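Long-range contacts in X-PRO dipeptidase (Streptococcus pyogenes M1 GAS, PDB 3O5V), which probably hydrolyses Xaa-Pro dipeptides as a manganese-dependent M24B peptidase, represented here by its creatinase/prolidase N-terminal domain alone: residues Gln7-Tyr11 with Leu124-Val128; Ala17-Ser23 with Ala95-Glu101; Tyr48-Val54 with Val89-Thr93. The contacts are given in a common frame with arbitrary orientation. Numbering follows the deposited sequence.

Contact 1: residues Gln7-Tyr11 with Leu124-Val128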
# COMPACT_ATOMS: atom_id res chain seq x y z
N GLN A 7 -11.58 9.26 -1.80
CA GLN A 7 -12.45 8.80 -0.70
C GLN A 7 -11.62 8.22 0.46
O GLN A 7 -11.94 8.45 1.64
CB GLN A 7 -13.47 7.77 -1.19
CG GLN A 7 -14.60 8.34 -2.08
CD GLN A 7 -15.38 9.48 -1.41
OE1 GLN A 7 -15.68 9.44 -0.21
NE2 GLN A 7 -15.70 10.50 -2.18
N ILE A 8 -10.56 7.48 0.13
CA ILE A 8 -9.66 6.93 1.17
C ILE A 8 -8.96 8.06 1.91
O ILE A 8 -8.90 8.05 3.14
CB ILE A 8 -8.64 5.92 0.60
CG1 ILE A 8 -9.38 4.66 0.18
CG2 ILE A 8 -7.55 5.57 1.64
CD1 ILE A 8 -8.71 3.95 -0.95
N ARG A 9 -8.44 9.04 1.16
CA ARG A 9 -7.78 10.17 1.79
C ARG A 9 -8.72 10.96 2.72
O ARG A 9 -8.29 11.39 3.80
CB ARG A 9 -7.08 11.06 0.75
CG ARG A 9 -5.84 10.37 0.10
CD ARG A 9 -5.11 11.30 -0.85
NE ARG A 9 -5.85 11.47 -2.11
CZ ARG A 9 -5.63 10.79 -3.23
NH1 ARG A 9 -4.64 9.89 -3.30
NH2 ARG A 9 -6.39 11.03 -4.30
N LEU A 10 -10.00 11.10 2.35
CA LEU A 10 -10.97 11.75 3.24
C LEU A 10 -11.12 10.92 4.52
O LEU A 10 -11.10 11.47 5.63
CB LEU A 10 -12.32 11.88 2.53
CG LEU A 10 -13.24 13.07 2.86
CD1 LEU A 10 -14.69 12.75 2.53
CD2 LEU A 10 -13.08 13.62 4.27
N TYR A 11 -11.28 9.61 4.35
CA TYR A 11 -11.42 8.69 5.48
C TYR A 11 -10.27 8.81 6.48
O TYR A 11 -10.51 8.94 7.69
CB TYR A 11 -11.51 7.25 4.98
CG TYR A 11 -11.69 6.23 6.09
CD1 TYR A 11 -12.88 6.15 6.81
CD2 TYR A 11 -10.65 5.35 6.42
CE1 TYR A 11 -13.05 5.20 7.82
CE2 TYR A 11 -10.81 4.41 7.43
CZ TYR A 11 -12.00 4.35 8.13
OH TYR A 11 -12.16 3.42 9.13
N LEU A 124 -8.24 -1.65 8.58
CA LEU A 124 -8.91 -1.05 7.42
C LEU A 124 -10.11 -1.85 6.91
O LEU A 124 -10.86 -1.36 6.06
CB LEU A 124 -7.95 -0.97 6.25
CG LEU A 124 -7.42 0.35 5.72
CD1 LEU A 124 -6.47 0.05 4.54
CD2 LEU A 124 -8.53 1.33 5.34
N THR A 125 -10.27 -3.08 7.38
CA THR A 125 -11.27 -3.95 6.76
C THR A 125 -12.72 -3.45 6.90
O THR A 125 -13.50 -3.64 5.97
CB THR A 125 -11.05 -5.47 7.10
OG1 THR A 125 -11.14 -5.68 8.51
CG2 THR A 125 -9.64 -5.93 6.58
N PRO A 126 -13.08 -2.76 8.02
CA PRO A 126 -14.39 -2.11 8.06
C PRO A 126 -14.60 -1.10 6.92
O PRO A 126 -15.67 -1.09 6.32
CB PRO A 126 -14.40 -1.40 9.42
CG PRO A 126 -13.52 -2.25 10.27
CD PRO A 126 -12.41 -2.69 9.34
N TYR A 127 -13.60 -0.28 6.63
CA TYR A 127 -13.72 0.64 5.50
C TYR A 127 -13.88 -0.13 4.18
O TYR A 127 -14.77 0.16 3.38
CB TYR A 127 -12.53 1.61 5.40
CG TYR A 127 -12.65 2.53 4.20
CD1 TYR A 127 -13.35 3.73 4.29
CD2 TYR A 127 -12.10 2.17 2.97
CE1 TYR A 127 -13.49 4.58 3.19
CE2 TYR A 127 -12.24 3.00 1.85
CZ TYR A 127 -12.94 4.20 1.97
OH TYR A 127 -13.07 5.04 0.89
N VAL A 128 -13.01 -1.12 3.96
CA VAL A 128 -13.02 -1.93 2.74
C VAL A 128 -14.38 -2.61 2.52
O VAL A 128 -14.98 -2.48 1.46
CB VAL A 128 -11.85 -2.93 2.71
CG1 VAL A 128 -12.02 -4.00 1.62
CG2 VAL A 128 -10.54 -2.16 2.53
O HOH W 1 -11.63 0.64 8.71
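Y127 lays its side chain across Y11, its CB sitting over one face of the Y11 ring, 4.1 Å from the ring centroid and 22° off the normal, a clear CH-pi contact. The rings overlap with their CG-to-OH directions nearly opposed, Y127 CD1 lying over a face of the Y11 ring, 3.5 Å from Y11 CG; with centroids 4.6 Å apart and planes at 40° they form an oblique aromatic pair. The CA-to-CB bonds of both tyrosines point toward the opposite segment, and both side chains are in the t rotamer. The Y127 ring thus reaches the backbone of helix 3-14, where its OH lies 3.5 Å from Q7 CB and 3.6 Å from I8 N, while its CE2 packs at 3.7 Å on I8 CG1. L124, whose O accepts from V128 N at 3.0 Å, adds a looser apolar contact, its CD2 4.4 Å from Y11 CE2. Inward, I8 and L124 both continue onto F22 of strand 19-22, so the pair of helices, from the two ends of this creatinase/prolidase N-terminal domain, is seated on a shared sheet face. No direct hydrogen bond crosses the contact. A single water accepts from Y127 N at 3.0 Å and also hydrogen-bonds Y11 OH at 2.9 Å. The chemistry implies a joint made by aromatic and aliphatic surface, its polar link supplied by solvent.

Contact 2: residues Ala17-Ser23 with Ala95-Glu101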
# COMPACT_ATOMS: atom_id res chain seq x y z
N ALA A 17 -5.59 9.86 10.64
CA ALA A 17 -4.50 8.97 10.28
C ALA A 17 -3.78 9.52 9.06
O ALA A 17 -4.35 10.31 8.31
CB ALA A 17 -5.03 7.58 9.99
N GLU A 18 -2.54 9.10 8.84
CA GLU A 18 -1.75 9.69 7.75
C GLU A 18 -1.51 8.72 6.57
O GLU A 18 -0.99 9.14 5.53
CB GLU A 18 -0.41 10.22 8.29
CG GLU A 18 -0.53 11.32 9.37
CD GLU A 18 -0.84 10.78 10.77
OE1 GLU A 18 -0.49 9.61 11.07
OE2 GLU A 18 -1.44 11.53 11.58
N LEU A 19 -1.85 7.45 6.74
CA LEU A 19 -1.43 6.41 5.78
C LEU A 19 -2.35 5.20 5.80
O LEU A 19 -2.66 4.68 6.87
CB LEU A 19 -0.02 5.93 6.14
CG LEU A 19 1.05 5.54 5.10
CD1 LEU A 19 1.97 4.40 5.58
CD2 LEU A 19 0.56 5.28 3.68
N ALA A 20 -2.77 4.74 4.62
CA ALA A 20 -3.42 3.44 4.49
C ALA A 20 -2.51 2.55 3.66
O ALA A 20 -1.94 3.00 2.65
CB ALA A 20 -4.79 3.57 3.82
N ILE A 21 -2.35 1.29 4.08
CA ILE A 21 -1.53 0.33 3.34
C ILE A 21 -2.39 -0.82 2.88
O ILE A 21 -2.85 -1.62 3.71
CB ILE A 21 -0.31 -0.21 4.18
CG1 ILE A 21 0.49 0.94 4.79
CG2 ILE A 21 0.55 -1.14 3.32
CD1 ILE A 21 1.74 0.49 5.57
N PHE A 22 -2.64 -0.90 1.58
CA PHE A 22 -3.43 -2.02 1.07
C PHE A 22 -2.52 -3.16 0.64
O PHE A 22 -1.43 -2.91 0.12
CB PHE A 22 -4.34 -1.56 -0.06
CG PHE A 22 -5.33 -0.50 0.37
CD1 PHE A 22 -6.57 -0.86 0.88
CD2 PHE A 22 -5.00 0.85 0.28
CE1 PHE A 22 -7.49 0.12 1.29
CE2 PHE A 22 -5.91 1.84 0.68
CZ PHE A 22 -7.16 1.47 1.20
N SER A 23 -2.94 -4.41 0.89
CA SER A 23 -2.13 -5.58 0.51
C SER A 23 -2.89 -6.63 -0.31
O SER A 23 -2.27 -7.45 -1.00
CB SER A 23 -1.50 -6.25 1.75
OG SER A 23 -2.52 -6.57 2.69
N ALA A 95 4.39 8.36 9.56
CA ALA A 95 2.98 8.32 9.98
C ALA A 95 2.82 7.83 11.42
O ALA A 95 3.42 6.82 11.82
CB ALA A 95 2.15 7.45 9.03
N LYS A 96 2.04 8.56 12.21
CA LYS A 96 1.77 8.18 13.60
C LYS A 96 0.66 7.15 13.70
O LYS A 96 0.66 6.30 14.60
CB LYS A 96 1.46 9.42 14.44
CG LYS A 96 2.74 10.15 14.89
CD LYS A 96 2.50 11.58 15.34
CE LYS A 96 3.76 12.11 16.05
NZ LYS A 96 4.12 13.51 15.64
N THR A 97 -0.28 7.23 12.76
CA THR A 97 -1.42 6.33 12.74
C THR A 97 -1.54 5.77 11.33
O THR A 97 -1.60 6.53 10.37
CB THR A 97 -2.73 7.06 13.12
OG1 THR A 97 -2.55 7.76 14.36
CG2 THR A 97 -3.85 6.06 13.28
N ILE A 98 -1.55 4.44 11.24
CA ILE A 98 -1.59 3.71 9.97
C ILE A 98 -2.79 2.77 9.92
O ILE A 98 -3.13 2.13 10.92
CB ILE A 98 -0.27 2.94 9.72
CG1 ILE A 98 0.91 3.92 9.71
CG2 ILE A 98 -0.30 2.14 8.41
CD1 ILE A 98 2.24 3.24 9.84
N TYR A 99 -3.47 2.72 8.78
CA TYR A 99 -4.49 1.72 8.54
C TYR A 99 -3.99 0.61 7.61
O TYR A 99 -3.32 0.90 6.62
CB TYR A 99 -5.74 2.38 7.99
CG TYR A 99 -6.62 2.94 9.08
CD1 TYR A 99 -7.77 2.27 9.49
CD2 TYR A 99 -6.29 4.14 9.72
CE1 TYR A 99 -8.57 2.77 10.50
CE2 TYR A 99 -7.10 4.66 10.74
CZ TYR A 99 -8.23 3.96 11.12
OH TYR A 99 -9.03 4.45 12.13
N ALA A 100 -4.29 -0.65 7.93
CA ALA A 100 -3.95 -1.78 7.05
C ALA A 100 -5.03 -2.86 7.07
O ALA A 100 -5.89 -2.86 7.95
CB ALA A 100 -2.57 -2.37 7.43
N GLU A 101 -5.02 -3.75 6.08
CA GLU A 101 -6.08 -4.76 5.92
C GLU A 101 -5.77 -6.00 6.74
O GLU A 101 -5.13 -6.94 6.24
CB GLU A 101 -6.25 -5.16 4.45
CG GLU A 101 -6.61 -4.03 3.53
CD GLU A 101 -6.81 -4.50 2.11
OE1 GLU A 101 -5.83 -4.54 1.34
OE2 GLU A 101 -7.96 -4.85 1.77
O HOH W 2 -2.26 10.33 13.75
O HOH W 3 -2.64 -4.43 4.47
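Two main-chain hydrogen bonds, Y99 N to L19 O at 2.9 Å and I21 N to Y99 O at 2.7 Å, join strands 19-22 and 97-100 as parallel neighbours in the six-stranded mixed sheet of the creatinase/prolidase N-terminal domain, 97-100 lying between 19-22 and 120-123. Y99 uses both its NH and its CO, straddling A20 as in a regular parallel bridge; the short strand axes approach to 4.6 Å at 25°. A third backbone bond runs from E18 N to T97 O at 3.1 Å. Carboxylates add to the pairing at both ends: E18 OE1 accepts from T97 N at 2.9 Å and, weakly, from K96 N at 3.0 Å, while E101 OE1 receives S23 N at 2.9 Å, its OE2 being held by T27. Where the strands diverge, a water replaces direct bonding, joining I21 O, E101 N and S23 OG. The side chains separate by face. A20 and Y99 lie on the side covered by helix 3-14, where A17 CB meets the edge of the Y99 ring, 3.7 Å from CE2. On the reverse, L19, I21 and I98 form an aliphatic layer: L19 CB lies 3.9 Å from A95 CB, and I21 CD1 packs on I98 CG2 at 3.9 Å. At the E18 end, a second water donates to E18 OE2 at 2.6 Å and accepts from T97 OG1 at 2.7 Å.

Contact 3: residues Tyr48-Val54 with Val89-Thr93; sequences YHDLAPV and VLPNT
V54 and L90 form the apolar centre, V54 CG1 lying 3.9 Å from L90 CD2 with their CA atoms 7.5 Å apart. V54 is in the t rotamer (phi/psi -134/125); L90 takes m,t and, at -75/147, is the first residue to leave helical angles after helix 82-89. P91 is the wedge beside them. Its CA-to-CB bond points toward 48-54, and the C-gamma-endo ring places CD 4.3 Å from V54 CG2 and CG both 3.9 Å from L51 CD2 and 3.8 Å from Y48 CE1. Neither segment is mainly regular: H49 (-66/-24), D50 (-125/-42) and L51 (-77/171) form a turn with a weak 2.9 Å bond from L51 N to D50 OD1. CA atoms of L51 and P91 are 8.3 Å apart, those of Y48 and N92 9.0 Å, so side chains bridge the gap. L51, with chi1 near -82°, also places CD2 4.2 Å from N92 CB. At the polar edge Y48 (chi1 -70°, chi2 96°) has its OH 3.5 Å from L90 CD1 and donates from it a short 2.6 Å hydrogen bond to N92 O. Backbone angles of -71/-25 at P91 and -161/135 at N92 present this carbonyl. Here the connection of a beta hairpin (strands 44-48 and 54-58) packs on the residues leading from helix 82-89 toward strand 97-100; V54 and V89 both touch F74 of strand 73-76.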
# COMPACT_ATOMS: atom_id res chain seq x y z
N TYR A 48 -1.07 7.68 1.12
CA TYR A 48 -0.83 8.78 2.07
C TYR A 48 -2.05 9.69 2.12
O TYR A 48 -2.73 9.85 1.10
CB TYR A 48 0.36 9.61 1.59
CG TYR A 48 1.67 8.88 1.74
CD1 TYR A 48 2.22 8.19 0.66
CD2 TYR A 48 2.35 8.87 2.97
CE1 TYR A 48 3.44 7.50 0.80
CE2 TYR A 48 3.55 8.20 3.11
CZ TYR A 48 4.09 7.53 2.03
OH TYR A 48 5.29 6.85 2.17
N HIS A 49 -2.33 10.28 3.28
CA HIS A 49 -3.48 11.19 3.37
C HIS A 49 -3.27 12.45 2.51
O HIS A 49 -4.23 13.06 2.04
CB HIS A 49 -3.85 11.52 4.83
CG HIS A 49 -3.04 12.62 5.44
ND1 HIS A 49 -1.70 12.47 5.76
CD2 HIS A 49 -3.38 13.87 5.82
CE1 HIS A 49 -1.25 13.60 6.29
NE2 HIS A 49 -2.25 14.46 6.34
N ASP A 50 -2.01 12.79 2.24
CA ASP A 50 -1.69 14.04 1.54
C ASP A 50 -0.84 13.87 0.27
O ASP A 50 -1.11 14.50 -0.76
CB ASP A 50 -1.03 15.05 2.49
CG ASP A 50 0.14 14.46 3.27
OD1 ASP A 50 0.39 13.22 3.21
OD2 ASP A 50 0.81 15.23 3.97
N LEU A 51 0.18 13.01 0.34
CA LEU A 51 1.12 12.80 -0.78
C LEU A 51 0.53 11.94 -1.90
O LEU A 51 -0.55 11.36 -1.75
CB LEU A 51 2.38 12.13 -0.23
CG LEU A 51 3.50 12.94 0.46
CD1 LEU A 51 3.12 14.38 0.86
CD2 LEU A 51 4.07 12.15 1.64
N ALA A 52 1.25 11.84 -3.02
CA ALA A 52 0.85 10.92 -4.09
C ALA A 52 0.82 9.50 -3.53
O ALA A 52 1.64 9.15 -2.69
CB ALA A 52 1.80 10.99 -5.27
N PRO A 53 -0.13 8.67 -4.01
CA PRO A 53 -0.06 7.27 -3.60
C PRO A 53 1.11 6.57 -4.30
O PRO A 53 1.64 7.09 -5.30
CB PRO A 53 -1.40 6.71 -4.07
CG PRO A 53 -1.75 7.56 -5.28
CD PRO A 53 -1.21 8.93 -4.98
N VAL A 54 1.55 5.44 -3.75
CA VAL A 54 2.68 4.70 -4.31
C VAL A 54 2.35 3.22 -4.39
O VAL A 54 1.99 2.60 -3.37
CB VAL A 54 3.96 4.88 -3.46
CG1 VAL A 54 5.13 4.09 -4.09
CG2 VAL A 54 4.33 6.35 -3.34
N VAL A 89 12.46 3.87 -1.29
CA VAL A 89 11.65 4.51 -2.35
C VAL A 89 10.51 5.43 -1.89
O VAL A 89 10.09 6.32 -2.64
CB VAL A 89 11.10 3.49 -3.41
CG1 VAL A 89 12.22 2.65 -3.98
CG2 VAL A 89 9.98 2.61 -2.81
N LEU A 90 9.98 5.19 -0.69
CA LEU A 90 8.84 5.96 -0.20
C LEU A 90 9.26 7.37 0.24
O LEU A 90 10.38 7.55 0.73
CB LEU A 90 8.17 5.24 0.97
CG LEU A 90 7.31 3.99 0.71
CD1 LEU A 90 6.59 3.65 1.97
CD2 LEU A 90 6.30 4.23 -0.38
N PRO A 91 8.36 8.37 0.08
CA PRO A 91 8.72 9.75 0.47
C PRO A 91 8.82 9.95 1.98
O PRO A 91 9.53 10.85 2.43
CB PRO A 91 7.57 10.59 -0.10
CG PRO A 91 6.41 9.60 -0.26
CD PRO A 91 7.05 8.29 -0.60
N ASN A 92 8.13 9.11 2.74
CA ASN A 92 7.91 9.35 4.16
C ASN A 92 7.50 8.06 4.87
O ASN A 92 6.65 7.33 4.37
CB ASN A 92 6.79 10.40 4.32
CG ASN A 92 6.57 10.81 5.75
OD1 ASN A 92 7.03 11.87 6.18
ND2 ASN A 92 5.85 9.99 6.50
N THR A 93 8.09 7.78 6.03
CA THR A 93 7.68 6.63 6.84
C THR A 93 7.29 7.03 8.27
O THR A 93 7.25 6.20 9.18
CB THR A 93 8.75 5.50 6.84
OG1 THR A 93 9.96 6.01 7.40
CG2 THR A 93 9.03 5.00 5.43

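The three contacts illustrate how chemistry follows depth in a single alpha/beta domain. Contact 2 is the buried core, joined by backbone hydrogen bonds between adjacent strands, whereas contacts 1 and 3 are partly buried and rely on side chains, one bringing two helices together, the other two loops. Contact 1 covers one face of contact 2's strands: L124 packs on Y99, and L124 N probably hydrogen-bonds A100 O. Contact 3 meets the N-terminal end of strand 19-22, where E18 O probably accepts from H49 N. R9 packs on Y48 and H49, connecting contacts 1 and 3. Along the chain the contacts are nested, contact 1 outermost and contact 3 innermost.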